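Local coordinates for protein alanine racemase 1 (Caldanaerobacter subterraneus subsp. tengcongensis MB4, PDB 4Y2W) that belongs to the alanine racemase family of two-domain proteins, which join an N-terminal TIM-type barrel to a mainly beta C-terminal domain and pair as dimers, at residues V254-D259 and I280-V285; R10-L15 and T247-T252; I18-R23 and K241-E246; A170-D175 and A209-N214. The protein carries 1 engineered substitution. All coordinates share one frame; numbering follows the deposited sequence.

In the fold
The four contacts follow one another from the beta domain into the barrel. Contacts 1 and 2 share strand 248-260 and meet where P284 CD packs 3.3 Å from T252 OG1. Contact 2 then abuts contact 3, T247 CG2 lying 3.5 Å from N21 ND2, and strand 10-14 leads into helix 15-28. Contacts 3 and 4 join through a probable hydrogen bond from K241 NZ to L213 O, 3.1 Å. Contacts 1 and 4 are farthest apart, their centres about 42 Å from each other, yet both touch the second subunit. Alanine occupies two pockets: the T282 side chain is about 11 Å from one in the beta domain, those of S173 and L244 about 7 Å and 14 Å from one at the barrel.

Contact 1 (V254-D259 and I280-V285); sequences VVHLKD and IATIPV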
loop_
_atom_site.group_PDB
_atom_site.type_symbol
_atom_site.label_atom_id
_atom_site.label_comp_id
_atom_site.label_asym_id
_atom_site.label_seq_id
_atom_site.Cartn_x
_atom_site.Cartn_y
_atom_site.Cartn_z
ATOM N N VAL A 254 1.517 4.735 -21.752
ATOM C CA VAL A 254 1.919 3.670 -22.655
ATOM C C VAL A 254 3.440 3.715 -22.763
ATOM O O VAL A 254 4.027 4.751 -23.084
ATOM C CB VAL A 254 1.259 3.792 -24.045
ATOM C CG1 VAL A 254 1.724 2.661 -24.954
ATOM C CG2 VAL A 254 -0.260 3.769 -23.920
ATOM N N VAL A 255 4.058 2.579 -22.465
ATOM C CA VAL A 255 5.507 2.459 -22.366
ATOM C C VAL A 255 6.083 1.556 -23.464
ATOM O O VAL A 255 7.272 1.635 -23.771
ATOM C CB VAL A 255 5.876 1.975 -20.931
ATOM C CG1 VAL A 255 6.908 0.851 -20.913
ATOM C CG2 VAL A 255 6.315 3.154 -20.073
ATOM N N HIS A 256 5.247 0.712 -24.060
ATOM C CA HIS A 256 5.693 -0.167 -25.134
ATOM C C HIS A 256 4.516 -0.641 -25.968
ATOM O O HIS A 256 3.476 -0.991 -25.422
ATOM C CB HIS A 256 6.433 -1.368 -24.551
ATOM C CG HIS A 256 6.889 -2.358 -25.579
ATOM N ND1 HIS A 256 7.662 -2.003 -26.664
ATOM C CD2 HIS A 256 6.694 -3.694 -25.676
ATOM C CE1 HIS A 256 7.922 -3.077 -27.386
ATOM N NE2 HIS A 256 7.346 -4.116 -26.809
ATOM N N LEU A 257 4.693 -0.647 -27.289
ATOM C CA LEU A 257 3.698 -1.178 -28.223
ATOM C C LEU A 257 4.333 -2.234 -29.127
ATOM O O LEU A 257 5.352 -1.969 -29.767
ATOM C CB LEU A 257 3.132 -0.053 -29.090
ATOM C CG LEU A 257 2.386 1.069 -28.365
ATOM C CD1 LEU A 257 2.317 2.316 -29.235
ATOM C CD2 LEU A 257 0.991 0.613 -27.963
ATOM N N LYS A 258 3.740 -3.426 -29.176
ATOM C CA LYS A 258 4.151 -4.444 -30.142
ATOM C C LYS A 258 2.969 -5.006 -30.924
ATOM O O LYS A 258 1.853 -5.104 -30.411
ATOM C CB LYS A 258 4.932 -5.586 -29.477
ATOM C CG LYS A 258 4.321 -6.154 -28.205
ATOM C CD LYS A 258 4.795 -7.582 -27.939
ATOM C CE LYS A 258 5.095 -7.835 -26.471
ATOM N NZ LYS A 258 4.047 -7.309 -25.555
ATOM N N ASP A 259 3.242 -5.351 -32.179
ATOM C CA ASP A 259 2.299 -6.045 -33.042
ATOM C C ASP A 259 2.599 -7.531 -32.960
ATOM O O ASP A 259 3.743 -7.938 -33.158
ATOM C CB ASP A 259 2.467 -5.582 -34.486
ATOM C CG ASP A 259 1.973 -4.167 -34.709
ATOM O OD1 ASP A 259 0.761 -3.996 -34.955
ATOM O OD2 ASP A 259 2.790 -3.227 -34.644
ATOM N N ILE A 280 -0.522 -4.977 -28.645
ATOM C CA ILE A 280 -0.426 -5.055 -27.187
ATOM C C ILE A 280 0.414 -3.907 -26.649
ATOM O O ILE A 280 1.539 -3.683 -27.100
ATOM C CB ILE A 280 0.222 -6.382 -26.737
ATOM C CG1 ILE A 280 -0.512 -7.575 -27.358
ATOM C CG2 ILE A 280 0.250 -6.487 -25.216
ATOM C CD1 ILE A 280 -2.008 -7.581 -27.116
ATOM N N ALA A 281 -0.131 -3.179 -25.685
ATOM C CA ALA A 281 0.635 -2.158 -24.992
ATOM C C ALA A 281 1.014 -2.660 -23.604
ATOM O O ALA A 281 0.268 -3.418 -22.981
ATOM C CB ALA A 281 -0.154 -0.863 -24.899
ATOM N N THR A 282 2.184 -2.245 -23.135
ATOM C CA THR A 282 2.621 -2.528 -21.778
ATOM C C THR A 282 2.600 -1.213 -21.002
ATOM O O THR A 282 2.996 -0.165 -21.527
ATOM C CB THR A 282 4.038 -3.127 -21.760
ATOM O OG1 THR A 282 4.124 -4.190 -22.716
ATOM C CG2 THR A 282 4.379 -3.661 -20.385
ATOM N N ILE A 283 2.141 -1.264 -19.757
ATOM C CA ILE A 283 2.040 -0.062 -18.937
ATOM C C ILE A 283 2.734 -0.286 -17.597
ATOM O O ILE A 283 2.583 -1.344 -16.983
ATOM C CB ILE A 283 0.574 0.390 -18.742
ATOM C CG1 ILE A 283 -0.326 -0.786 -18.323
ATOM C CG2 ILE A 283 0.042 1.023 -20.023
ATOM C CD1 ILE A 283 -1.797 -0.428 -18.232
ATOM N N PRO A 284 3.499 0.713 -17.132
ATOM C CA PRO A 284 4.335 0.521 -15.953
ATOM C C PRO A 284 3.561 0.677 -14.642
ATOM O O PRO A 284 3.948 1.465 -13.779
ATOM C CB PRO A 284 5.393 1.613 -16.118
ATOM C CG PRO A 284 4.648 2.728 -16.771
ATOM C CD PRO A 284 3.611 2.086 -17.658
ATOM N N VAL A 285 2.476 -0.081 -14.502
ATOM C CA VAL A 285 1.739 -0.155 -13.247
ATOM C C VAL A 285 1.411 -1.612 -12.937
ATOM O O VAL A 285 0.970 -2.357 -13.811
ATOM C CB VAL A 285 0.451 0.706 -13.270
ATOM C CG1 VAL A 285 -0.578 0.157 -14.253
ATOM C CG2 VAL A 285 -0.139 0.819 -11.867
#
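H256 O takes the N-H of T282 at 2.9 Å, with an N-H...O angle of 157°, and the CA of A281 also leans on this oxygen through a CA-H...O contact. T282 in turn offers its own carbonyl to V255: V255 N reaches T282 O at 3.1 Å. Because V255 and H256 both face T282, the pairing contains a classic beta bulge. It lies in the antiparallel pairing of strands 248-260 and 278-283, whose local segments run at 159° to each other. Beyond the bulge the regular register resumes, K258 and I280 forming a hydrogen-bonded pair whose two N...O distances, K258 N to I280 O and I280 N to K258 O, are both 3.0 Å.

L257 and A281 form the non-hydrogen-bonded pair between these, and their side chains share one face; L257 CD2 comes to 3.6 Å from A281 CB, and V254 CG1 reaches the same methyl, A281 CB, at 4.0 Å. H256, K258, I280 and T282 lie on the other face, which the second subunit covers. There K258 NZ bonds to G137 O and T282 OG1 to R138 O of that subunit, while the H256 ring meets the ring of Y107 of the second subunit edge-to-face. H256 has CG anti to its backbone N (chi1 178°), and the ring presents an edge to T282, OG1 lying near the ring plane 4.0 Å from CD2. At the far side of the bulge P284 is the centre of an inverse gamma turn, and its CG packs against V255 CG2 at 3.7 Å.

Contact 2 (R10-L15 and T247-T252); sequences RVEVYL and TLRFTT
E12 OE1 is shared by two donors, one from the opposing strand and one from its own. R249 NH2 reaches it at 3.0 Å on the syn side, a salt bridge supplemented by a weak bond from R249 NE, and Y14 OH donates to it at 2.7 Å from above the carboxylate plane. The two donors arrive from opposite faces of that plane. E12 and R249 point the same way and lie side by side, their carboxylate and guanidinium planes 47° apart; the chain of E12 is extended beyond CG (chi2 -179°), whereas that of R249 bends at chi2 and chi3.

The side chains are set by an antiparallel pairing of strand 10-14 with strand 248-260. E12 and R249 form a hydrogen-bonded pair, E12 N to R249 O measuring 2.8 Å, and R10 with T251 forms another, with R10 N to T251 O at 2.7 Å. Y14 N closes the pairing on T247 O at 2.8 Å, just before helix 15-28 begins. The other face is apolar: V11 CG1 meets L248 CD1 at 3.5 Å, the two side chains crossing at about a right angle, and V11 CG2 lies 3.9 Å from F250 CD1.

Further out, R249 also bridges to E334 and bonds to T340 O, while the Y14 ring meets that of F375. The pairing thereby fastens a strand near the N-terminus into the C-terminal domain's sheet. With two donors on OE1, one of them cationic, the buried E12 is probably held as a carboxylate.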
loop_
_atom_site.group_PDB
_atom_site.type_symbol
_atom_site.label_atom_id
_atom_site.label_comp_id
_atom_site.label_asym_id
_atom_site.label_seq_id
_atom_site.Cartn_x
_atom_site.Cartn_y
_atom_site.Cartn_z
ATOM N N ARG A 10 0.921 7.521 -11.858
ATOM C CA ARG A 10 0.708 8.600 -10.891
ATOM C C ARG A 10 -0.738 8.742 -10.440
ATOM O O ARG A 10 -1.662 8.241 -11.084
ATOM C CB ARG A 10 1.149 9.933 -11.499
ATOM C CG ARG A 10 0.290 10.402 -12.668
ATOM C CD ARG A 10 0.892 11.616 -13.352
ATOM N NE ARG A 10 2.168 11.311 -13.998
ATOM C CZ ARG A 10 2.959 12.214 -14.574
ATOM N NH1 ARG A 10 2.625 13.498 -14.600
ATOM N NH2 ARG A 10 4.099 11.827 -15.128
ATOM N N VAL A 11 -0.913 9.452 -9.327
ATOM C CA VAL A 11 -2.222 9.883 -8.859
ATOM C C VAL A 11 -2.308 11.391 -9.026
ATOM O O VAL A 11 -1.434 12.117 -8.562
ATOM C CB VAL A 11 -2.448 9.492 -7.381
ATOM C CG1 VAL A 11 -3.433 10.428 -6.696
ATOM C CG2 VAL A 11 -2.942 8.059 -7.291
ATOM N N GLU A 12 -3.353 11.852 -9.707
ATOM C CA GLU A 12 -3.635 13.278 -9.823
ATOM C C GLU A 12 -4.723 13.644 -8.818
ATOM O O GLU A 12 -5.872 13.201 -8.950
ATOM C CB GLU A 12 -4.084 13.625 -11.247
ATOM C CG GLU A 12 -3.010 13.427 -12.307
ATOM C CD GLU A 12 -3.467 13.794 -13.712
ATOM O OE1 GLU A 12 -4.683 13.965 -13.937
ATOM O OE2 GLU A 12 -2.598 13.905 -14.604
ATOM N N VAL A 13 -4.357 14.434 -7.807
ATOM C CA VAL A 13 -5.302 14.879 -6.779
ATOM C C VAL A 13 -5.856 16.261 -7.116
ATOM O O VAL A 13 -5.097 17.219 -7.284
ATOM C CB VAL A 13 -4.637 14.917 -5.388
ATOM C CG1 VAL A 13 -5.549 15.566 -4.356
ATOM C CG2 VAL A 13 -4.258 13.509 -4.962
ATOM N N TYR A 14 -7.180 16.356 -7.201
ATOM C CA TYR A 14 -7.856 17.609 -7.535
ATOM C C TYR A 14 -8.382 18.269 -6.271
ATOM O O TYR A 14 -9.475 17.964 -5.801
ATOM C CB TYR A 14 -8.968 17.356 -8.556
ATOM C CG TYR A 14 -8.398 16.926 -9.883
ATOM C CD1 TYR A 14 -7.986 15.613 -10.088
ATOM C CD2 TYR A 14 -8.209 17.839 -10.910
ATOM C CE1 TYR A 14 -7.430 15.214 -11.290
ATOM C CE2 TYR A 14 -7.654 17.451 -12.119
ATOM C CZ TYR A 14 -7.266 16.134 -12.302
ATOM O OH TYR A 14 -6.716 15.738 -13.496
ATOM N N LEU A 15 -7.577 19.180 -5.733
ATOM C CA LEU A 15 -7.860 19.830 -4.455
ATOM C C LEU A 15 -9.139 20.660 -4.477
ATOM O O LEU A 15 -9.879 20.675 -3.496
ATOM C CB LEU A 15 -6.678 20.708 -4.037
ATOM C CG LEU A 15 -5.393 19.939 -3.726
ATOM C CD1 LEU A 15 -4.196 20.874 -3.769
ATOM C CD2 LEU A 15 -5.488 19.226 -2.382
ATOM N N THR A 247 -12.244 13.593 -7.401
ATOM C CA THR A 247 -11.119 14.133 -6.634
ATOM C C THR A 247 -9.777 13.487 -6.969
ATOM O O THR A 247 -8.731 14.118 -6.799
ATOM C CB THR A 247 -11.355 13.982 -5.121
ATOM O OG1 THR A 247 -11.667 12.620 -4.815
ATOM C CG2 THR A 247 -12.496 14.870 -4.667
ATOM N N LEU A 248 -9.803 12.238 -7.432
ATOM C CA LEU A 248 -8.580 11.503 -7.749
ATOM C C LEU A 248 -8.641 10.849 -9.120
ATOM O O LEU A 248 -9.639 10.217 -9.465
ATOM C CB LEU A 248 -8.334 10.424 -6.700
ATOM C CG LEU A 248 -7.099 9.542 -6.904
ATOM C CD1 LEU A 248 -6.499 9.168 -5.556
ATOM C CD2 LEU A 248 -7.401 8.296 -7.731
ATOM N N ARG A 249 -7.560 10.988 -9.887
ATOM C CA ARG A 249 -7.384 10.220 -11.121
ATOM C C ARG A 249 -6.100 9.389 -11.048
ATOM O O ARG A 249 -4.997 9.936 -11.015
ATOM C CB ARG A 249 -7.350 11.137 -12.342
ATOM C CG ARG A 249 -8.651 11.876 -12.611
ATOM C CD ARG A 249 -8.844 12.107 -14.102
ATOM N NE ARG A 249 -7.655 12.697 -14.716
ATOM C CZ ARG A 249 -7.285 12.547 -15.989
ATOM N NH1 ARG A 249 -7.999 11.814 -16.841
ATOM N NH2 ARG A 249 -6.175 13.136 -16.415
ATOM N N PHE A 250 -6.256 8.068 -11.015
ATOM C CA PHE A 250 -5.132 7.141 -10.973
ATOM C C PHE A 250 -4.762 6.814 -12.413
ATOM O O PHE A 250 -5.520 6.145 -13.106
ATOM C CB PHE A 250 -5.536 5.880 -10.196
ATOM C CG PHE A 250 -4.402 4.943 -9.865
ATOM C CD1 PHE A 250 -3.066 5.301 -10.038
ATOM C CD2 PHE A 250 -4.687 3.692 -9.330
ATOM C CE1 PHE A 250 -2.048 4.421 -9.713
ATOM C CE2 PHE A 250 -3.674 2.812 -9.002
ATOM C CZ PHE A 250 -2.351 3.176 -9.194
ATOM N N THR A 251 -3.608 7.308 -12.861
ATOM C CA THR A 251 -3.233 7.238 -14.273
ATOM C C THR A 251 -1.829 6.672 -14.501
ATOM O O THR A 251 -0.998 6.647 -13.590
ATOM C CB THR A 251 -3.309 8.632 -14.924
ATOM O OG1 THR A 251 -2.183 9.422 -14.524
ATOM C CG2 THR A 251 -4.603 9.346 -14.524
ATOM N N THR A 252 -1.588 6.217 -15.729
ATOM C CA THR A 252 -0.264 5.771 -16.169
ATOM C C THR A 252 -0.083 6.035 -17.665
ATOM O O THR A 252 -0.938 6.659 -18.293
ATOM C CB THR A 252 -0.030 4.282 -15.860
ATOM O OG1 THR A 252 1.330 3.946 -16.148
ATOM C CG2 THR A 252 -0.954 3.391 -16.679
#

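Contact 3 (I18-R23 and K241-E246); sequences ITHNFR and KVELRE
The side-chain amide of N21 pairs with the backbone of R245 at both of its ends. R245 N donates to N21 OD1 at 2.9 Å, an almost straight bond (167°) that lies in the amide plane on a lone pair, and N21 ND2 returns a longer one to R245 O at 3.3 Å. The amide thus meets the extended backbone of R245 edge-on, much as a neighbouring strand would, and the two in-plane bonds fix its rotation; ND2 has a second, weak partner in L229 O. One residue earlier in the helix, H20 NE2 donates to E243 O at 3.0 Å, the acceptor sitting in the plane of the imidazole, so this nitrogen carries the proton.

Three backbone groups of the 241-246 segment are thereby tied to one side of helix 15-28. That segment belongs to the linker leading from the last strand of the barrel, 222-224, to strand 248-260 of the beta domain, and the helix is the one that precedes the first barrel strand, 34-38.

Apolar contacts flank these bonds. R245 CG rests over one face of the H20 ring, 3.9 Å from the centroid and displaced toward the rim, a CH-pi contact; with CG anti to its backbone N (chi1 170°), H20 sets that atom on the side of the 241-246 segment. The guanidinium continues past the ring, its plane turned 66° from the imidazole, to a salt bridge with D16. L244 CD2 packs 3.5 Å from N21 CG, the two side chains crossing at about a right angle.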
loop_
_atom_site.group_PDB
_atom_site.type_symbol
_atom_site.label_atom_id
_atom_site.label_comp_id
_atom_site.label_asym_id
_atom_site.label_seq_id
_atom_site.Cartn_x
_atom_site.Cartn_y
_atom_site.Cartn_z
ATOM N N ILE A 18 -12.095 18.475 -3.832
ATOM C CA ILE A 18 -12.229 18.094 -2.424
ATOM C C ILE A 18 -12.876 19.232 -1.628
ATOM O O ILE A 18 -13.768 18.998 -0.813
ATOM C CB ILE A 18 -10.863 17.722 -1.806
ATOM C CG1 ILE A 18 -10.287 16.484 -2.498
ATOM C CG2 ILE A 18 -10.992 17.467 -0.308
ATOM C CD1 ILE A 18 -8.799 16.292 -2.272
ATOM N N THR A 19 -12.424 20.462 -1.871
ATOM C CA THR A 19 -13.008 21.637 -1.222
ATOM C C THR A 19 -14.471 21.806 -1.631
ATOM O O THR A 19 -15.301 22.205 -0.816
ATOM C CB THR A 19 -12.238 22.938 -1.547
ATOM O OG1 THR A 19 -12.169 23.123 -2.963
ATOM C CG2 THR A 19 -10.831 22.895 -0.970
ATOM N N HIS A 20 -14.779 21.501 -2.890
ATOM C CA HIS A 20 -16.158 21.528 -3.369
ATOM C C HIS A 20 -17.032 20.520 -2.627
ATOM O O HIS A 20 -18.106 20.871 -2.147
ATOM C CB HIS A 20 -16.228 21.241 -4.867
ATOM C CG HIS A 20 -17.621 21.018 -5.366
ATOM N ND1 HIS A 20 -18.368 22.012 -5.959
ATOM C CD2 HIS A 20 -18.410 19.919 -5.340
ATOM C CE1 HIS A 20 -19.552 21.531 -6.290
ATOM N NE2 HIS A 20 -19.603 20.262 -5.924
ATOM N N ASN A 21 -16.577 19.270 -2.559
ATOM C CA ASN A 21 -17.306 18.218 -1.843
ATOM C C ASN A 21 -17.474 18.557 -0.367
ATOM O O ASN A 21 -18.487 18.217 0.241
ATOM C CB ASN A 21 -16.594 16.867 -1.974
ATOM C CG ASN A 21 -16.606 16.327 -3.391
ATOM O OD1 ASN A 21 -17.363 16.792 -4.243
ATOM N ND2 ASN A 21 -15.762 15.335 -3.649
ATOM N N PHE A 22 -16.471 19.222 0.200
ATOM C CA PHE A 22 -16.552 19.746 1.562
ATOM C C PHE A 22 -17.687 20.765 1.679
ATOM O O PHE A 22 -18.501 20.685 2.601
ATOM C CB PHE A 22 -15.209 20.368 1.970
ATOM C CG PHE A 22 -15.268 21.197 3.220
ATOM C CD1 PHE A 22 -15.327 20.594 4.469
ATOM C CD2 PHE A 22 -15.249 22.585 3.149
ATOM C CE1 PHE A 22 -15.373 21.357 5.624
ATOM C CE2 PHE A 22 -15.297 23.352 4.299
ATOM C CZ PHE A 22 -15.358 22.739 5.539
ATOM N N ARG A 23 -17.746 21.706 0.737
ATOM C CA ARG A 23 -18.822 22.705 0.702
ATOM C C ARG A 23 -20.221 22.092 0.501
ATOM O O ARG A 23 -21.214 22.669 0.941
ATOM C CB ARG A 23 -18.547 23.774 -0.363
ATOM C CG ARG A 23 -17.438 24.745 0.020
ATOM C CD ARG A 23 -17.425 25.987 -0.866
ATOM N NE ARG A 23 -17.239 25.667 -2.284
ATOM C CZ ARG A 23 -16.076 25.345 -2.849
ATOM N NH1 ARG A 23 -14.958 25.283 -2.133
ATOM N NH2 ARG A 23 -16.032 25.076 -4.148
ATOM N N LYS A 241 -27.977 12.934 -2.286
ATOM C CA LYS A 241 -28.583 14.225 -2.628
ATOM C C LYS A 241 -27.524 15.303 -2.916
ATOM O O LYS A 241 -27.841 16.360 -3.471
ATOM C CB LYS A 241 -29.549 14.682 -1.522
ATOM C CG LYS A 241 -28.906 15.415 -0.350
ATOM C CD LYS A 241 -29.897 15.658 0.784
ATOM C CE LYS A 241 -29.738 14.657 1.923
ATOM N NZ LYS A 241 -29.960 13.246 1.496
ATOM N N VAL A 242 -26.279 15.030 -2.527
ATOM C CA VAL A 242 -25.152 15.929 -2.789
ATOM C C VAL A 242 -24.577 15.722 -4.191
ATOM O O VAL A 242 -24.705 14.643 -4.765
ATOM C CB VAL A 242 -24.031 15.759 -1.735
ATOM C CG1 VAL A 242 -24.573 16.024 -0.337
ATOM C CG2 VAL A 242 -23.393 14.374 -1.807
ATOM N N GLU A 243 -23.945 16.766 -4.725
ATOM C CA GLU A 243 -23.306 16.718 -6.043
ATOM C C GLU A 243 -21.786 16.633 -5.893
ATOM O O GLU A 243 -21.117 17.648 -5.690
ATOM C CB GLU A 243 -23.667 17.963 -6.855
ATOM C CG GLU A 243 -23.174 17.927 -8.298
ATOM C CD GLU A 243 -22.435 19.190 -8.718
ATOM O OE1 GLU A 243 -21.452 19.070 -9.482
ATOM O OE2 GLU A 243 -22.827 20.297 -8.286
ATOM N N LEU A 244 -21.245 15.423 -6.009
ATOM C CA LEU A 244 -19.813 15.204 -5.822
ATOM C C LEU A 244 -19.033 15.359 -7.124
ATOM O O LEU A 244 -19.536 15.033 -8.203
ATOM C CB LEU A 244 -19.553 13.819 -5.220
ATOM C CG LEU A 244 -20.170 13.570 -3.840
ATOM C CD1 LEU A 244 -20.003 12.116 -3.419
ATOM C CD2 LEU A 244 -19.580 14.501 -2.791
ATOM N N ARG A 245 -17.806 15.871 -7.006
ATOM C CA ARG A 245 -16.876 15.961 -8.131
ATOM C C ARG A 245 -15.727 14.973 -7.944
ATOM O O ARG A 245 -15.416 14.562 -6.827
ATOM C CB ARG A 245 -16.336 17.387 -8.285
ATOM C CG ARG A 245 -17.428 18.430 -8.477
ATOM C CD ARG A 245 -16.994 19.621 -9.321
ATOM N NE ARG A 245 -15.895 20.393 -8.734
ATOM C CZ ARG A 245 -14.603 20.280 -9.059
ATOM N NH1 ARG A 245 -14.186 19.410 -9.979
ATOM N NH2 ARG A 245 -13.709 21.054 -8.451
ATOM N N GLU A 246 -15.106 14.599 -9.055
ATOM C CA GLU A 246 -14.027 13.622 -9.050
ATOM C C GLU A 246 -12.777 14.240 -8.438
ATOM O O GLU A 246 -12.316 15.289 -8.898
ATOM C CB GLU A 246 -13.743 13.157 -10.478
ATOM C CG GLU A 246 -12.943 11.871 -10.577
ATOM C CD GLU A 246 -12.767 11.430 -12.014
ATOM O OE1 GLU A 246 -13.460 10.480 -12.422
ATOM O OE2 GLU A 246 -11.959 12.050 -12.742
#

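Contact 4 (A170-D175 and A209-N214); sequences AAASED and AAAILN. With PO4 (phosphate ion), chain C.
Residues 172-174 have helical backbone angles without the regular bonds, A172-D175 forming a type I beta turn with a weak closing bond from D175 N to A172 O, 3.2 Å, and the CA atoms nearest each other across the contact are those of S173 and A210, 5.1 Å apart.

Small side chains carry the packing. A210 CB points toward the turn and meets A172 CB at 3.6 Å, while S173 N lies 3.4 Å from that same A210 methyl. A172 CB also approaches A211 CB, at 4.4 Å. Toward the end of the segments D175 OD1 stands 3.2 Å from N214 ND2; the carboxylate has its salt bridge to R177, and its plane is turned 64° from the N214 amide. The second subunit borders the loop too, A171 and E174 packing on its G269.

At the start of the helix A209 N sends a weak bond of 3.5 Å to O1 of a phosphate ion, probably from the crystallisation liquor. The contact joins the loop after strand 160-166 to the start of the helix that follows strand 203-208, at the C-terminal ends of neighbouring strands of a TIM-type barrel, the end that carries the ligand site in such folds. A phosphate at the N-terminus of a helix there is consistent with the anion sites of TIM-type barrels.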
loop_
_atom_site.group_PDB
_atom_site.type_symbol
_atom_site.label_atom_id
_atom_site.label_comp_id
_atom_site.label_asym_id
_atom_site.label_seq_id
_atom_site.Cartn_x
_atom_site.Cartn_y
_atom_site.Cartn_z
ATOM N N ALA A 170 -22.956 1.309 13.527
ATOM C CA ALA A 170 -22.519 -0.007 13.057
ATOM C C ALA A 170 -23.068 -0.379 11.681
ATOM O O ALA A 170 -22.410 -1.102 10.935
ATOM C CB ALA A 170 -22.897 -1.078 14.067
ATOM N N ALA A 171 -24.264 0.102 11.346
ATOM C CA ALA A 171 -24.910 -0.262 10.080
ATOM C C ALA A 171 -25.635 0.914 9.424
ATOM O O ALA A 171 -26.750 0.760 8.924
ATOM C CB ALA A 171 -25.870 -1.425 10.300
ATOM N N ALA A 172 -24.991 2.079 9.415
ATOM C CA ALA A 172 -25.525 3.251 8.717
ATOM C C ALA A 172 -25.330 3.126 7.201
ATOM O O ALA A 172 -26.200 3.530 6.423
ATOM C CB ALA A 172 -24.872 4.524 9.237
ATOM N N SER A 173 -24.193 2.563 6.791
ATOM C CA SER A 173 -23.923 2.271 5.379
ATOM C C SER A 173 -24.857 1.187 4.833
ATOM O O SER A 173 -25.184 1.184 3.645
ATOM C CB SER A 173 -22.468 1.830 5.195
ATOM O OG SER A 173 -21.570 2.854 5.589
ATOM N N GLU A 174 -25.263 0.261 5.704
ATOM C CA GLU A 174 -26.213 -0.794 5.343
ATOM C C GLU A 174 -27.668 -0.326 5.496
ATOM O O GLU A 174 -28.598 -1.022 5.080
ATOM C CB GLU A 174 -25.971 -2.050 6.189
ATOM C CG GLU A 174 -24.737 -2.855 5.795
ATOM C CD GLU A 174 -23.421 -2.283 6.309
ATOM O OE1 GLU A 174 -23.424 -1.249 7.014
ATOM O OE2 GLU A 174 -22.367 -2.880 6.001
ATOM N N ASP A 175 -27.847 0.845 6.106
ATOM C CA ASP A 175 -29.149 1.494 6.253
ATOM C C ASP A 175 -30.132 0.670 7.090
ATOM O O ASP A 175 -31.289 0.487 6.714
ATOM C CB ASP A 175 -29.741 1.840 4.878
ATOM C CG ASP A 175 -30.791 2.937 4.950
ATOM O OD1 ASP A 175 -30.648 3.859 5.782
ATOM O OD2 ASP A 175 -31.758 2.883 4.166
ATOM N N ALA A 209 -20.421 9.604 7.105
ATOM C CA ALA A 209 -21.059 9.961 5.822
ATOM C C ALA A 209 -22.454 9.348 5.601
ATOM O O ALA A 209 -23.359 10.022 5.106
ATOM C CB ALA A 209 -20.140 9.605 4.661
ATOM N N ALA A 210 -22.621 8.083 5.971
ATOM C CA ALA A 210 -23.885 7.378 5.759
ATOM C C ALA A 210 -25.037 8.012 6.536
ATOM O O ALA A 210 -26.132 8.195 6.002
ATOM C CB ALA A 210 -23.739 5.913 6.135
ATOM N N ALA A 211 -24.779 8.344 7.797
ATOM C CA ALA A 211 -25.780 8.970 8.657
ATOM C C ALA A 211 -25.953 10.459 8.353
ATOM O O ALA A 211 -27.017 11.023 8.599
ATOM C CB ALA A 211 -25.411 8.771 10.117
ATOM N N ILE A 212 -24.910 11.096 7.827
ATOM C CA ILE A 212 -24.992 12.506 7.443
ATOM C C ILE A 212 -26.001 12.707 6.313
ATOM O O ILE A 212 -26.734 13.699 6.296
ATOM C CB ILE A 212 -23.611 13.053 7.021
ATOM C CG1 ILE A 212 -22.685 13.133 8.237
ATOM C CG2 ILE A 212 -23.733 14.435 6.384
ATOM C CD1 ILE A 212 -21.214 13.084 7.888
ATOM N N LEU A 213 -26.035 11.766 5.374
ATOM C CA LEU A 213 -26.958 11.840 4.245
ATOM C C LEU A 213 -28.386 11.501 4.668
ATOM O O LEU A 213 -29.330 12.229 4.351
ATOM C CB LEU A 213 -26.510 10.889 3.132
ATOM C CG LEU A 213 -25.160 11.206 2.476
ATOM C CD1 LEU A 213 -24.677 10.024 1.651
ATOM C CD2 LEU A 213 -25.245 12.461 1.618
ATOM N N ASN A 214 -28.524 10.398 5.398
ATOM C CA ASN A 214 -29.827 9.837 5.742
ATOM C C ASN A 214 -30.417 10.438 7.014
ATOM O O ASN A 214 -31.508 11.010 7.001
ATOM C CB ASN A 214 -29.703 8.321 5.926
ATOM C CG ASN A 214 -29.176 7.612 4.692
ATOM O OD1 ASN A 214 -29.045 8.206 3.621
ATOM N ND2 ASN A 214 -28.865 6.326 4.842
HETATM P P PO4 C . -16.670 7.685 6.610
HETATM O O1 PO4 C . -17.381 8.664 5.703
HETATM O O2 PO4 C . -17.586 6.531 6.956
HETATM O O3 PO4 C . -16.257 8.393 7.881
HETATM O O4 PO4 C . -15.446 7.146 5.902
#